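Local coordinates for uncharacterized protein PSPTO_0244 (Pseudomonas syringae pv. tomato, PDB 3MYX) that is of unknown function but is a cupin-fold protein, probably related to the cupin domain of (S)-ureidoglycine aminohydrolase, at residues R168-R179 and K224-Y235. Residues are numbered along the deposited sequence; the frame is centred on the assembly and turned at random. Where two conformers were deposited one is given.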
# COMPACT_ATOMS: atom_id res chain seq x y z
N ARG A 168 -3.90 -6.04 7.18
CA ARG A 168 -5.27 -6.03 6.71
C ARG A 168 -5.26 -5.11 5.49
O ARG A 168 -4.73 -3.99 5.54
CB ARG A 168 -6.22 -5.50 7.78
CG ARG A 168 -6.51 -6.45 8.92
CD ARG A 168 -7.56 -5.85 9.84
NE ARG A 168 -7.10 -4.64 10.53
CZ ARG A 168 -7.50 -3.38 10.30
NH1 ARG A 168 -8.41 -3.06 9.36
NH2 ARG A 168 -6.98 -2.41 11.03
N ILE A 169 -5.82 -5.61 4.40
CA ILE A 169 -5.74 -4.96 3.09
C ILE A 169 -7.13 -4.87 2.49
O ILE A 169 -7.89 -5.84 2.51
CB ILE A 169 -4.78 -5.72 2.17
CG1 ILE A 169 -3.36 -5.68 2.76
CG2 ILE A 169 -4.82 -5.14 0.76
CD1 ILE A 169 -2.35 -6.60 2.08
N GLY A 170 -7.49 -3.70 1.98
CA GLY A 170 -8.82 -3.55 1.45
C GLY A 170 -9.09 -2.18 0.89
O GLY A 170 -8.17 -1.50 0.42
N VAL A 171 -10.36 -1.80 0.94
CA VAL A 171 -10.84 -0.54 0.42
C VAL A 171 -11.59 0.17 1.55
O VAL A 171 -12.30 -0.46 2.33
CB VAL A 171 -11.73 -0.74 -0.82
CG1 VAL A 171 -12.30 0.62 -1.34
CG2 VAL A 171 -10.96 -1.44 -1.94
N TRP A 172 -11.37 1.49 1.65
CA TRP A 172 -11.96 2.34 2.69
C TRP A 172 -12.49 3.60 2.06
O TRP A 172 -11.93 4.08 1.06
CB TRP A 172 -10.88 2.73 3.68
CG TRP A 172 -11.12 3.73 4.78
CD1 TRP A 172 -11.46 3.46 6.05
CD2 TRP A 172 -10.87 5.14 4.73
NE1 TRP A 172 -11.47 4.61 6.81
CE2 TRP A 172 -11.08 5.65 6.01
CE3 TRP A 172 -10.47 6.02 3.72
CZ2 TRP A 172 -10.89 6.99 6.32
CZ3 TRP A 172 -10.28 7.35 4.03
CH2 TRP A 172 -10.47 7.81 5.33
N ASP A 173 -13.54 4.16 2.63
CA ASP A 173 -13.95 5.50 2.25
C ASP A 173 -14.40 6.32 3.44
O ASP A 173 -14.61 5.80 4.53
CB ASP A 173 -14.94 5.52 1.05
CG ASP A 173 -16.40 5.14 1.38
OD1 ASP A 173 -16.82 5.00 2.56
OD2 ASP A 173 -17.15 4.97 0.38
N SER A 174 -14.50 7.62 3.22
CA SER A 174 -14.84 8.52 4.30
C SER A 174 -15.38 9.83 3.76
O SER A 174 -14.91 10.33 2.75
CB SER A 174 -13.61 8.84 5.15
OG SER A 174 -13.95 9.57 6.31
N THR A 175 -16.30 10.39 4.52
CA THR A 175 -16.72 11.77 4.37
C THR A 175 -15.56 12.66 4.90
O THR A 175 -14.58 12.16 5.47
CB THR A 175 -18.05 11.98 5.11
OG1 THR A 175 -17.88 11.74 6.51
CG2 THR A 175 -19.15 11.06 4.58
N PRO A 176 -15.64 13.98 4.68
CA PRO A 176 -14.51 14.85 5.01
C PRO A 176 -14.24 14.93 6.50
O PRO A 176 -15.16 14.88 7.32
CB PRO A 176 -14.98 16.24 4.54
CG PRO A 176 -16.10 16.01 3.64
CD PRO A 176 -16.73 14.72 3.99
N TYR A 177 -12.97 15.06 6.86
CA TYR A 177 -12.61 15.34 8.24
C TYR A 177 -11.23 15.91 8.39
O TYR A 177 -10.40 15.86 7.46
CB TYR A 177 -12.75 14.11 9.14
CG TYR A 177 -11.78 12.97 8.89
CD1 TYR A 177 -12.01 12.03 7.91
CD2 TYR A 177 -10.64 12.83 9.67
CE1 TYR A 177 -11.15 10.96 7.71
CE2 TYR A 177 -9.78 11.77 9.50
CZ TYR A 177 -10.04 10.83 8.52
OH TYR A 177 -9.20 9.76 8.31
N GLU A 178 -11.00 16.46 9.58
CA GLU A 178 -9.72 17.05 9.96
C GLU A 178 -9.43 16.67 11.39
O GLU A 178 -10.29 16.79 12.25
CB GLU A 178 -9.78 18.58 9.80
CG GLU A 178 -8.44 19.29 10.11
CD GLU A 178 -8.53 20.80 10.01
OE1 GLU A 178 -9.55 21.33 9.52
OE2 GLU A 178 -7.55 21.46 10.40
N ARG A 179 -8.20 16.24 11.63
CA ARG A 179 -7.74 15.91 12.97
C ARG A 179 -6.38 16.54 13.21
O ARG A 179 -5.71 16.99 12.28
CB ARG A 179 -7.64 14.39 13.13
CG ARG A 179 -6.75 13.68 12.11
CD ARG A 179 -6.46 12.25 12.53
NE ARG A 179 -5.55 11.57 11.60
CZ ARG A 179 -4.24 11.76 11.54
NH1 ARG A 179 -3.63 12.64 12.35
NH2 ARG A 179 -3.52 11.09 10.65
N LYS A 224 -0.73 14.96 10.26
CA LYS A 224 -2.06 15.53 10.37
C LYS A 224 -2.82 15.18 9.10
O LYS A 224 -2.25 15.26 8.03
CB LYS A 224 -1.94 17.04 10.49
CG LYS A 224 -3.24 17.77 10.66
CD LYS A 224 -3.02 19.26 10.53
CE LYS A 224 -4.34 19.99 10.46
NZ LYS A 224 -5.15 19.76 11.68
N TRP A 225 -4.08 14.78 9.23
CA TRP A 225 -4.95 14.51 8.09
C TRP A 225 -5.96 15.64 7.96
O TRP A 225 -6.64 15.97 8.94
CB TRP A 225 -5.70 13.20 8.32
CG TRP A 225 -6.82 12.91 7.34
CD1 TRP A 225 -8.01 13.58 7.22
CD2 TRP A 225 -6.87 11.85 6.37
NE1 TRP A 225 -8.78 13.01 6.24
CE2 TRP A 225 -8.12 11.94 5.72
CE3 TRP A 225 -6.00 10.82 6.00
CZ2 TRP A 225 -8.48 11.08 4.68
CZ3 TRP A 225 -6.36 9.98 4.98
CH2 TRP A 225 -7.60 10.10 4.35
N THR A 226 -6.09 16.19 6.75
CA THR A 226 -7.18 17.09 6.39
C THR A 226 -7.75 16.71 5.04
O THR A 226 -7.05 16.75 4.03
CB THR A 226 -6.74 18.56 6.31
OG1 THR A 226 -6.04 18.91 7.50
CG2 THR A 226 -7.97 19.48 6.15
N SER A 227 -9.03 16.36 5.02
CA SER A 227 -9.76 16.18 3.78
C SER A 227 -10.98 17.08 3.81
O SER A 227 -11.66 17.19 4.83
CB SER A 227 -10.15 14.72 3.57
OG SER A 227 -10.92 14.20 4.64
N THR A 228 -11.23 17.74 2.70
CA THR A 228 -12.40 18.62 2.58
C THR A 228 -13.47 18.01 1.69
O THR A 228 -14.51 18.61 1.50
CB THR A 228 -11.97 20.01 2.05
OG1 THR A 228 -11.33 19.85 0.79
CG2 THR A 228 -11.03 20.72 3.05
N GLY A 229 -13.22 16.82 1.17
CA GLY A 229 -14.18 16.08 0.36
C GLY A 229 -14.05 14.59 0.68
O GLY A 229 -13.18 14.16 1.44
N TYR A 230 -14.95 13.82 0.09
CA TYR A 230 -14.90 12.37 0.12
C TYR A 230 -13.56 11.83 -0.34
O TYR A 230 -12.97 12.32 -1.32
CB TYR A 230 -15.98 11.86 -0.82
CG TYR A 230 -16.06 10.37 -1.02
CD1 TYR A 230 -16.72 9.57 -0.10
CD2 TYR A 230 -15.52 9.78 -2.13
CE1 TYR A 230 -16.84 8.20 -0.32
CE2 TYR A 230 -15.64 8.43 -2.36
CZ TYR A 230 -16.29 7.63 -1.46
OH TYR A 230 -16.43 6.27 -1.72
N VAL A 231 -13.09 10.78 0.33
CA VAL A 231 -11.90 10.04 -0.06
C VAL A 231 -12.23 8.57 -0.09
O VAL A 231 -12.92 8.06 0.78
CB VAL A 231 -10.74 10.32 0.92
CG1 VAL A 231 -9.55 9.41 0.65
CG2 VAL A 231 -10.29 11.78 0.83
N ARG A 232 -11.72 7.88 -1.10
CA ARG A 232 -11.76 6.42 -1.16
C ARG A 232 -10.37 5.94 -1.46
O ARG A 232 -9.70 6.51 -2.34
CB ARG A 232 -12.74 5.96 -2.22
CG ARG A 232 -12.89 4.46 -2.36
CD ARG A 232 -13.87 4.18 -3.49
NE ARG A 232 -14.24 2.78 -3.61
CZ ARG A 232 -15.29 2.18 -3.04
NH1 ARG A 232 -16.15 2.78 -2.23
NH2 ARG A 232 -15.46 0.92 -3.27
N LYS A 233 -9.93 4.90 -0.76
CA LYS A 233 -8.57 4.42 -0.94
C LYS A 233 -8.45 2.93 -0.83
O LYS A 233 -9.22 2.30 -0.11
CB LYS A 233 -7.65 5.07 0.11
CG LYS A 233 -7.84 4.58 1.51
CD LYS A 233 -7.21 5.51 2.54
CE LYS A 233 -7.28 4.91 3.92
NZ LYS A 233 -6.76 5.87 4.97
N PHE A 234 -7.45 2.38 -1.53
CA PHE A 234 -6.90 1.09 -1.18
C PHE A 234 -6.01 1.33 0.03
O PHE A 234 -5.30 2.35 0.10
CB PHE A 234 -6.01 0.54 -2.29
CG PHE A 234 -6.73 0.01 -3.48
CD1 PHE A 234 -7.56 -1.09 -3.36
CD2 PHE A 234 -6.48 0.52 -4.76
CE1 PHE A 234 -8.18 -1.64 -4.49
CE2 PHE A 234 -7.11 -0.03 -5.88
CZ PHE A 234 -7.95 -1.10 -5.75
N TYR A 235 -5.98 0.36 0.94
CA TYR A 235 -5.07 0.42 2.07
C TYR A 235 -4.43 -0.92 2.34
O TYR A 235 -5.00 -1.98 2.06
CB TYR A 235 -5.77 0.90 3.33
CG TYR A 235 -6.88 -0.01 3.82
CD1 TYR A 235 -6.61 -1.11 4.64
CD2 TYR A 235 -8.19 0.20 3.43
CE1 TYR A 235 -7.62 -1.94 5.09
CE2 TYR A 235 -9.20 -0.63 3.86
CZ TYR A 235 -8.92 -1.69 4.68
OH TYR A 235 -9.99 -2.50 5.06
O HOH W 1 -12.41 12.29 3.48
O HOH W 2 -7.41 7.52 7.03
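Gly170, Trp172 and Ser174 pair with Tyr235, Lys233 and Val231 as hydrogen-bonded antiparallel pairs, each through two backbone bonds, strands 168-174 and 231-235 running at 159°. Past the turn residues the segments meet again, where Ser227 N donates to Tyr177 O (2.8 Å) and Arg179 N to Trp225 O. The rings of Trp172, Tyr177 and Trp225 cluster together. Tyr177 lies in an offset stack on the pyrrole ring of Trp225, planes 8° and centroids 3.9 Å apart; Trp225 NE1 donates to Ser227 OG, which accepts Tyr177 N as well. Trp225 CH2 touches Trp172 CH2 at 3.8 Å. Lys233, extended beyond CG, crosses Trp172 and sets NZ over the six-membered ring, 4.0 Å from the centroid, a cation-pi contact; NZ also salt-bridges Glu188 and reaches Tyr177 OH through a water. The Tyr235 ring folds back over Gly170 (chi1 63°), whose CA makes a CH-pi contact with its face. On the face of Asp173 and Arg232, the hydroxyl of loop residue Tyr230 donates to Asp173 OD2 (2.6 Å) on the anti side, somewhat out of the carboxylate plane. That oxygen also salt-bridges Arg155 and, at a long 3.6 Å, Arg232 NH1; Ala134 O holds Arg232 NH2. Neighbours in one sheet, the strands connect to a second where 177-178 pairs with 222-227, consistent with a two-sheet cupin beta-barrel.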